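Local coordinates for protein sortase (Actinomyces oris, PDB 5UTT) that is probably a cysteine transpeptidase of the sortase family, of the kind that joins surface proteins to the cell wall of Gram-positive bacteria, at residues A[20-25]-A[47-52]; A[71-76]-A[137-142]; A[98-103]-A[111-116]. All blocks are in the same frame, centred on the assembly; numbering follows the deposited sequence.

Contact 1: residues A[20-25]-A[47-52]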
loop_
_atom_site.group_PDB
_atom_site.type_symbol
_atom_site.label_atom_id
_atom_site.label_comp_id
_atom_site.label_asym_id
_atom_site.label_seq_id
_atom_site.Cartn_x
_atom_site.Cartn_y
_atom_site.Cartn_z
ATOM N N MET A 20 -14.085 -0.998 -1.094
ATOM C CA MET A 20 -14.260 -0.187 0.116
ATOM C C MET A 20 -14.953 1.132 -0.233
ATOM O O MET A 20 -14.644 1.757 -1.242
ATOM C CB MET A 20 -12.911 0.094 0.767
ATOM C CG MET A 20 -12.162 -1.123 1.270
ATOM S SD MET A 20 -13.002 -2.017 2.569
ATOM C CE MET A 20 -12.611 -0.997 3.990
ATOM N N GLU A 21 -15.859 1.570 0.637
ATOM C CA GLU A 21 -16.493 2.886 0.526
ATOM C C GLU A 21 -15.507 3.949 0.998
ATOM O O GLU A 21 -14.768 3.709 1.935
ATOM C CB GLU A 21 -17.738 2.943 1.417
ATOM C CG GLU A 21 -18.811 1.947 0.987
ATOM C CD GLU A 21 -20.137 2.114 1.703
ATOM O OE1 GLU A 21 -20.174 2.729 2.808
ATOM O OE2 GLU A 21 -21.151 1.617 1.144
ATOM N N GLN A 22 -15.490 5.096 0.332
ATOM C CA GLN A 22 -14.671 6.232 0.761
ATOM C C GLN A 22 -15.039 6.667 2.170
ATOM O O GLN A 22 -16.212 6.721 2.533
ATOM C CB GLN A 22 -14.840 7.399 -0.216
ATOM C CG GLN A 22 -14.054 8.663 0.105
ATOM C CD GLN A 22 -14.060 9.620 -1.073
ATOM O OE1 GLN A 22 -14.877 9.476 -1.981
ATOM N NE2 GLN A 22 -13.114 10.551 -1.104
ATOM N N VAL A 23 -14.030 6.985 2.957
ATOM C CA VAL A 23 -14.216 7.443 4.344
ATOM C C VAL A 23 -13.676 8.874 4.473
ATOM O O VAL A 23 -12.961 9.373 3.580
ATOM C CB VAL A 23 -13.509 6.512 5.381
ATOM C CG1 VAL A 23 -14.074 5.110 5.342
ATOM C CG2 VAL A 23 -11.983 6.502 5.196
ATOM N N GLY A 24 -13.994 9.521 5.601
ATOM C CA GLY A 24 -13.508 10.879 5.856
ATOM C C GLY A 24 -12.023 10.971 6.202
ATOM O O GLY A 24 -11.390 9.993 6.647
ATOM N N TYR A 25 -11.469 12.167 6.034
ATOM C CA TYR A 25 -10.042 12.396 6.280
ATOM C C TYR A 25 -9.633 11.941 7.675
ATOM O O TYR A 25 -10.305 12.241 8.665
ATOM C CB TYR A 25 -9.691 13.872 6.082
ATOM C CG TYR A 25 -8.210 14.154 6.142
ATOM C CD1 TYR A 25 -7.556 14.332 7.355
ATOM C CD2 TYR A 25 -7.465 14.235 4.999
ATOM C CE1 TYR A 25 -6.201 14.598 7.421
ATOM C CE2 TYR A 25 -6.117 14.481 5.038
ATOM C CZ TYR A 25 -5.483 14.661 6.259
ATOM O OH TYR A 25 -4.158 14.916 6.280
ATOM N N ILE A 47 -3.646 2.015 7.760
ATOM C CA ILE A 47 -3.873 2.853 6.631
ATOM C C ILE A 47 -5.042 3.787 6.884
ATOM O O ILE A 47 -6.168 3.334 7.169
ATOM C CB ILE A 47 -4.187 2.020 5.360
ATOM C CG1 ILE A 47 -3.078 0.977 5.104
ATOM C CG2 ILE A 47 -4.292 2.966 4.177
ATOM C CD1 ILE A 47 -3.473 -0.090 4.054
ATOM N N MET A 48 -4.797 5.075 6.723
ATOM C CA MET A 48 -5.837 6.106 6.954
ATOM C C MET A 48 -6.063 6.977 5.741
ATOM O O MET A 48 -5.156 7.142 4.922
ATOM C CB MET A 48 -5.492 6.967 8.195
ATOM C CG MET A 48 -5.522 6.192 9.466
ATOM S SD MET A 48 -4.753 7.192 10.758
ATOM C CE MET A 48 -4.483 5.953 12.003
ATOM N N GLU A 49 -7.252 7.556 5.612
ATOM C CA GLU A 49 -7.523 8.502 4.544
ATOM C C GLU A 49 -6.700 9.774 4.705
ATOM O O GLU A 49 -6.647 10.357 5.792
ATOM C CB GLU A 49 -9.023 8.792 4.471
ATOM C CG GLU A 49 -9.455 9.745 3.371
ATOM C CD GLU A 49 -9.406 9.145 1.974
ATOM O OE1 GLU A 49 -8.979 7.971 1.807
ATOM O OE2 GLU A 49 -9.761 9.880 1.048
ATOM N N GLY A 50 -6.039 10.214 3.643
ATOM C CA GLY A 50 -5.298 11.496 3.680
ATOM C C GLY A 50 -3.820 11.357 3.890
ATOM O O GLY A 50 -3.331 10.329 4.431
ATOM N N THR A 51 -3.069 12.357 3.440
ATOM C CA THR A 51 -1.606 12.227 3.402
ATOM C C THR A 51 -0.907 13.348 4.117
ATOM O O THR A 51 0.290 13.503 3.949
ATOM C CB THR A 51 -1.035 12.198 1.995
ATOM O OG1 THR A 51 -1.415 13.398 1.274
ATOM C CG2 THR A 51 -1.507 10.912 1.275
ATOM N N GLY A 52 -1.650 14.096 4.900
ATOM C CA GLY A 52 -1.033 15.072 5.789
ATOM C C GLY A 52 -0.144 14.443 6.841
ATOM O O GLY A 52 -0.249 13.248 7.160
HETATM O O HOH W 1 -11.231 6.162 1.589
#

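Contact 2: residues A[71-76]-A[137-142]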
loop_
_atom_site.group_PDB
_atom_site.type_symbol
_atom_site.label_atom_id
_atom_site.label_comp_id
_atom_site.label_asym_id
_atom_site.label_seq_id
_atom_site.Cartn_x
_atom_site.Cartn_y
_atom_site.Cartn_z
ATOM N N GLY A 71 -9.733 -2.007 -3.559
ATOM C CA GLY A 71 -10.552 -2.939 -4.328
ATOM C C GLY A 71 -11.130 -2.408 -5.614
ATOM O O GLY A 71 -11.592 -3.211 -6.441
ATOM N N GLU A 72 -11.193 -1.081 -5.770
ATOM C CA GLU A 72 -11.771 -0.466 -6.963
ATOM C C GLU A 72 -10.831 -0.556 -8.167
ATOM O O GLU A 72 -9.586 -0.463 -8.060
ATOM C CB GLU A 72 -12.127 0.999 -6.668
ATOM C CG GLU A 72 -12.796 1.763 -7.783
ATOM C CD GLU A 72 -13.233 3.155 -7.366
ATOM O OE1 GLU A 72 -12.624 3.739 -6.432
ATOM O OE2 GLU A 72 -14.174 3.698 -8.013
ATOM N N VAL A 73 -11.423 -0.773 -9.341
ATOM C CA VAL A 73 -10.634 -0.706 -10.519
ATOM C C VAL A 73 -9.888 0.652 -10.645
ATOM O O VAL A 73 -10.485 1.755 -10.682
ATOM C CB VAL A 73 -11.477 -0.996 -11.794
ATOM C CG1 VAL A 73 -10.675 -0.642 -13.018
ATOM C CG2 VAL A 73 -11.924 -2.452 -11.825
ATOM N N GLY A 74 -8.572 0.558 -10.756
ATOM C CA GLY A 74 -7.683 1.752 -10.776
ATOM C C GLY A 74 -6.513 1.577 -9.851
ATOM O O GLY A 74 -5.916 0.497 -9.805
ATOM N N ASN A 75 -6.196 2.613 -9.065
ATOM C CA ASN A 75 -4.958 2.573 -8.286
ATOM C C ASN A 75 -5.163 3.138 -6.912
ATOM O O ASN A 75 -5.507 4.290 -6.808
ATOM C CB ASN A 75 -3.911 3.402 -9.027
ATOM C CG ASN A 75 -2.499 3.225 -8.469
ATOM O OD1 ASN A 75 -2.262 2.425 -7.553
ATOM N ND2 ASN A 75 -1.557 3.945 -9.037
ATOM N N PHE A 76 -5.044 2.285 -5.899
ATOM C CA PHE A 76 -5.182 2.684 -4.475
ATOM C C PHE A 76 -3.777 3.060 -4.012
ATOM O O PHE A 76 -2.946 2.185 -3.747
ATOM C CB PHE A 76 -5.766 1.536 -3.671
ATOM C CG PHE A 76 -5.846 1.806 -2.175
ATOM C CD1 PHE A 76 -6.870 2.576 -1.673
ATOM C CD2 PHE A 76 -4.952 1.206 -1.297
ATOM C CE1 PHE A 76 -6.969 2.827 -0.299
ATOM C CE2 PHE A 76 -5.043 1.446 0.089
ATOM C CZ PHE A 76 -6.043 2.247 0.571
ATOM N N ALA A 137 -4.603 6.791 -19.715
ATOM C CA ALA A 137 -5.271 5.492 -19.902
ATOM C C ALA A 137 -6.413 5.224 -18.913
ATOM O O ALA A 137 -6.319 5.561 -17.722
ATOM C CB ALA A 137 -4.246 4.379 -19.792
ATOM N N GLN A 138 -7.480 4.597 -19.389
ATOM C CA GLN A 138 -8.579 4.151 -18.507
ATOM C C GLN A 138 -8.235 2.771 -17.909
ATOM O O GLN A 138 -7.713 1.889 -18.618
ATOM C CB GLN A 138 -9.918 4.101 -19.261
ATOM C CG GLN A 138 -10.566 5.458 -19.535
ATOM C CD GLN A 138 -11.268 6.043 -18.319
ATOM O OE1 GLN A 138 -11.875 5.318 -17.506
ATOM N NE2 GLN A 138 -11.188 7.369 -18.178
ATOM N N PRO A 139 -8.494 2.580 -16.598
ATOM C CA PRO A 139 -8.041 1.351 -15.915
ATOM C C PRO A 139 -8.872 0.109 -16.146
ATOM O O PRO A 139 -10.101 0.214 -16.272
ATOM C CB PRO A 139 -8.131 1.720 -14.433
ATOM C CG PRO A 139 -9.185 2.788 -14.366
ATOM C CD PRO A 139 -9.113 3.546 -15.665
ATOM N N THR A 140 -8.196 -1.046 -16.180
ATOM C CA THR A 140 -8.852 -2.363 -16.136
ATOM C C THR A 140 -8.540 -3.203 -14.900
ATOM O O THR A 140 -9.407 -3.950 -14.434
ATOM C CB THR A 140 -8.478 -3.191 -17.367
ATOM O OG1 THR A 140 -8.881 -2.455 -18.520
ATOM C CG2 THR A 140 -9.156 -4.516 -17.322
ATOM N N ASP A 141 -7.316 -3.052 -14.369
ATOM C CA ASP A 141 -6.840 -3.851 -13.253
ATOM C C ASP A 141 -6.883 -3.053 -11.950
ATOM O O ASP A 141 -7.176 -1.875 -11.955
ATOM C CB ASP A 141 -5.412 -4.309 -13.526
ATOM C CG ASP A 141 -5.334 -5.330 -14.645
ATOM O OD1 ASP A 141 -6.242 -6.185 -14.727
ATOM O OD2 ASP A 141 -4.353 -5.292 -15.421
ATOM N N ARG A 142 -6.672 -3.757 -10.861
ATOM C CA ARG A 142 -6.671 -3.157 -9.540
ATOM C C ARG A 142 -5.234 -3.163 -9.036
ATOM O O ARG A 142 -4.602 -4.232 -8.945
ATOM C CB ARG A 142 -7.562 -3.986 -8.649
ATOM C CG ARG A 142 -9.021 -4.002 -9.025
ATOM C CD ARG A 142 -9.763 -5.089 -8.272
ATOM N NE ARG A 142 -11.181 -4.958 -8.524
ATOM C CZ ARG A 142 -11.801 -5.386 -9.619
ATOM N NH1 ARG A 142 -11.131 -6.042 -10.578
ATOM N NH2 ARG A 142 -13.110 -5.174 -9.742
HETATM O O HOH W 2 -13.636 -5.076 -7.088
#

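Contact 3: residues A[98-103]-A[111-116]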
loop_
_atom_site.group_PDB
_atom_site.type_symbol
_atom_site.label_atom_id
_atom_site.label_comp_id
_atom_site.label_asym_id
_atom_site.label_seq_id
_atom_site.Cartn_x
_atom_site.Cartn_y
_atom_site.Cartn_z
ATOM N N GLY A 98 6.854 -10.023 -7.538
ATOM C CA GLY A 98 6.211 -11.186 -6.931
ATOM C C GLY A 98 6.037 -11.170 -5.424
ATOM O O GLY A 98 5.252 -11.947 -4.866
ATOM N N ASP A 99 6.710 -10.246 -4.746
ATOM C CA ASP A 99 6.463 -10.121 -3.313
ATOM C C ASP A 99 5.042 -9.659 -3.010
ATOM O O ASP A 99 4.449 -8.853 -3.753
ATOM C CB ASP A 99 7.464 -9.133 -2.723
ATOM C CG ASP A 99 8.877 -9.676 -2.714
ATOM O OD1 ASP A 99 9.061 -10.917 -2.685
ATOM O OD2 ASP A 99 9.817 -8.872 -2.703
ATOM N N GLU A 100 4.491 -10.129 -1.889
ATOM C CA GLU A 100 3.125 -9.799 -1.551
ATOM C C GLU A 100 2.989 -8.506 -0.795
ATOM O O GLU A 100 3.801 -8.222 0.122
ATOM C CB GLU A 100 2.531 -10.896 -0.670
ATOM C CG GLU A 100 2.072 -12.104 -1.496
ATOM C CD GLU A 100 1.475 -13.229 -0.689
ATOM O OE1 GLU A 100 1.683 -13.275 0.535
ATOM O OE2 GLU A 100 0.759 -14.085 -1.294
ATOM N N ILE A 101 1.970 -7.734 -1.144
ATOM C CA ILE A 101 1.550 -6.557 -0.349
ATOM C C ILE A 101 0.098 -6.810 0.056
ATOM O O ILE A 101 -0.792 -7.014 -0.803
ATOM C CB ILE A 101 1.704 -5.257 -1.143
ATOM C CG1 ILE A 101 3.187 -5.012 -1.481
ATOM C CG2 ILE A 101 1.122 -4.057 -0.415
ATOM C CD1 ILE A 101 3.410 -3.753 -2.266
ATOM N N ILE A 102 -0.165 -6.836 1.346
ATOM C CA ILE A 102 -1.453 -7.356 1.845
ATOM C C ILE A 102 -2.126 -6.256 2.614
ATOM O O ILE A 102 -1.481 -5.645 3.533
ATOM C CB ILE A 102 -1.286 -8.624 2.705
ATOM C CG1 ILE A 102 -0.577 -9.722 1.887
ATOM C CG2 ILE A 102 -2.640 -9.076 3.282
ATOM C CD1 ILE A 102 -0.254 -10.969 2.665
ATOM N N VAL A 103 -3.404 -5.983 2.269
ATOM C CA VAL A 103 -4.196 -5.084 3.070
ATOM C C VAL A 103 -5.294 -5.827 3.810
ATOM O O VAL A 103 -6.070 -6.572 3.225
ATOM C CB VAL A 103 -4.749 -3.865 2.294
ATOM C CG1 VAL A 103 -5.443 -2.911 3.256
ATOM C CG2 VAL A 103 -3.629 -3.217 1.503
ATOM N N VAL A 111 -4.952 -9.149 -1.389
ATOM C CA VAL A 111 -3.571 -9.523 -1.654
ATOM C C VAL A 111 -3.147 -9.090 -3.069
ATOM O O VAL A 111 -3.733 -9.509 -4.115
ATOM C CB VAL A 111 -3.282 -11.034 -1.441
ATOM C CG1 VAL A 111 -1.840 -11.341 -1.820
ATOM C CG2 VAL A 111 -3.596 -11.538 -0.031
ATOM N N PHE A 112 -2.096 -8.266 -3.081
ATOM C CA PHE A 112 -1.465 -7.716 -4.272
ATOM C C PHE A 112 -0.069 -8.311 -4.432
ATOM O O PHE A 112 0.621 -8.654 -3.444
ATOM C CB PHE A 112 -1.385 -6.175 -4.207
ATOM C CG PHE A 112 -2.690 -5.496 -4.000
ATOM C CD1 PHE A 112 -3.278 -5.402 -2.720
ATOM C CD2 PHE A 112 -3.328 -4.861 -5.046
ATOM C CE1 PHE A 112 -4.485 -4.737 -2.550
ATOM C CE2 PHE A 112 -4.543 -4.221 -4.887
ATOM C CZ PHE A 112 -5.140 -4.152 -3.636
ATOM N N LYS A 113 0.399 -8.400 -5.697
ATOM C CA LYS A 113 1.746 -8.870 -5.971
ATOM C C LYS A 113 2.558 -7.824 -6.726
ATOM O O LYS A 113 2.066 -7.250 -7.711
ATOM C CB LYS A 113 1.679 -10.157 -6.796
ATOM C CG LYS A 113 1.011 -11.295 -6.053
ATOM C CD LYS A 113 1.910 -11.892 -5.001
ATOM C CE LYS A 113 1.637 -13.392 -4.814
ATOM N NZ LYS A 113 2.061 -14.285 -5.964
ATOM N N VAL A 114 3.765 -7.527 -6.205
ATOM C CA VAL A 114 4.620 -6.489 -6.765
ATOM C C VAL A 114 4.936 -6.750 -8.261
ATOM O O VAL A 114 5.281 -7.872 -8.643
ATOM C CB VAL A 114 5.918 -6.301 -5.962
ATOM C CG1 VAL A 114 6.885 -5.401 -6.700
ATOM C CG2 VAL A 114 5.598 -5.709 -4.607
ATOM N N THR A 115 4.739 -5.708 -9.076
ATOM C CA THR A 115 5.002 -5.754 -10.521
ATOM C C THR A 115 6.319 -5.050 -10.827
ATOM O O THR A 115 6.959 -5.297 -11.859
ATOM C CB THR A 115 3.855 -5.124 -11.334
ATOM O OG1 THR A 115 3.651 -3.766 -10.907
ATOM C CG2 THR A 115 2.605 -5.948 -11.190
ATOM N N GLY A 116 6.748 -4.157 -9.941
ATOM C CA GLY A 116 7.958 -3.400 -10.201
ATOM C C GLY A 116 8.087 -2.218 -9.236
ATOM O O GLY A 116 7.154 -1.929 -8.473
#

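Contact 1: residues A[20-25]-A[47-52]
Tyr25 lays one ring face over Glu49 O, at the end of strand 45-49: the oxygen sits 4.0 Å above the ring plane, over its centre, and Gly50 CA lies obliquely 3.4 Å from Tyr25 CE2. The ring gets there because CG stands anti to the backbone N (chi1 -172°), although the bond from CA to CB leads away from residues 47-52. At the far end the hydroxyl meets the backbone of Gly52, whose N gives a weak, bent hydrogen bond to Tyr25 OH (3.0 Å, 128° at the hydrogen). The same OH is hydrogen-bonded to Asp54 OD1 in helix 53-56, and Gly52 is the N-cap residue of that helix, so the phenol touches the helix start at two points. Ring and hydroxyl lie close against the backbones of Gly50 and Gly52, which put no side chain in between.

The other half of the contact belongs to Glu49. Its CG, anti to the backbone N (chi1 -179°), comes 3.5 Å from Val23 O, and CB lies 3.4 Å from Gly24 O; the bend at chi2 then turns CD and the carboxylate. Val23 CG2 adds apolar packing on CB. The carboxylate is gripped through OE1, which accepts from a water that also takes the N-H of Val23, and which is hydrogen-bonded to His63 ND1 as well. Residues 22-25 run roughly parallel to residues 49-52, an N-terminal segment packed against the edge of the sortase beta-barrel, over the loop that leads from strand 45-49 into a short helix.

Contact 2: residues A[71-76]-A[137-142]
Arg142 reaches back across the chain to Gly71, and NE donates a hydrogen bond to Gly71 O at 2.7 Å. The acceptor lies close to the guanidinium plane, at its edge, while NE is tilted 30° from the carbonyl plane of Gly71. An extended run from CG to NE carries the nitrogen that far. One water joins in, donating to Gly71 O and accepting a weak bond from Arg142 NH2, so the carbonyl oxygen takes two donors. Over one guanidinium face comes Val73 CG2, 3.5 Å above the plane and offset toward the rim. The other methyl of Val73 turns to the loop: CG1 is anti to the backbone N (chi1 169°) and packs 3.7 Å from Pro139 CB.

Behind these side chains the backbones begin to pair. Gly74 N donates to Asp141 O at 3.1 Å, and Gly74 and Arg142 form a parallel bridge where strands 74-79 and 142-150, neighbours in the sortase beta-barrel, start side by side. Pro139 CB lies 3.7 Å from Gly74 CA, close to the bare alpha carbon. Gly71 and Gly74 hold positive-phi backbone shapes in which a beta carbon would run into the carbonyl O of the residue before.

Further out, the Arg142 side chain also touches Ala16 and Pro17 of the N-terminal segment, and Asp141 OD2 forms a salt bridge with Lys168 of strand 161-174.

Contact 3: residues A[98-103]-A[111-116]
An antiparallel beta hairpin, strands 100-104 and 108-120 of the sortase barrel sheet, brings these segments together. Ile101 and Phe112 form a hydrogen-bonded pair, with Ile101 N to Phe112 O at 2.8 Å and Phe112 N to Ile101 O at 2.9 Å. Two more bonds extend the ladder before the start of strand 100-104: Val114 N donates to Asp99 O, and Gly98 N to Val114 O.

On the face of Ile101 and Phe112, the phenyl ring turns its edge to Ile101 O, in plane, with CD1 3.5 Å away. The side chains of Ile101 and Val114 cross at an angle, CD1 of Ile101 lying 3.8 Å from CG2 of Val114. Both Ile101 and Phe112 also pack on Ile144 of strand 142-150.

Glu100, Ile102, Val111 and Lys113 occupy the other face. Ile102 and Val111 lie side by side, Ile102 CG1 4.0 Å from Val111 CG2. Glu100 and Lys113 also run alongside, but by their hydrocarbon parts: the carboxylate is held through OE1 by Ser182 OG, and OE2 stays 4.9 Å from Lys113 NZ. The lysine bends at chi2 (-75°), bringing CD to 3.5 Å from Glu100 CG and 3.3 Å from Gly98 O.

In the fold
All three contacts reach one mixed sheet, which in this sortase domain is the family's beta-barrel. Contact 1 closes first along the chain; contact 2 follows, and the hairpin of contact 3 lies wholly within the span between its two segments. The centres of contacts 2 and 3 are about 15 Å apart, those of contacts 1 and 2 about 17 Å, and contacts 1 and 3, on opposite sides of the chain's centre, about 21 Å. Ile47 packs on Phe76 through CG2 and on Val103 through CD1; separately, the Phe112 ring lies against the carbonyl O of Arg142. These touches tie the three contacts into one continuous body of packing within the domain.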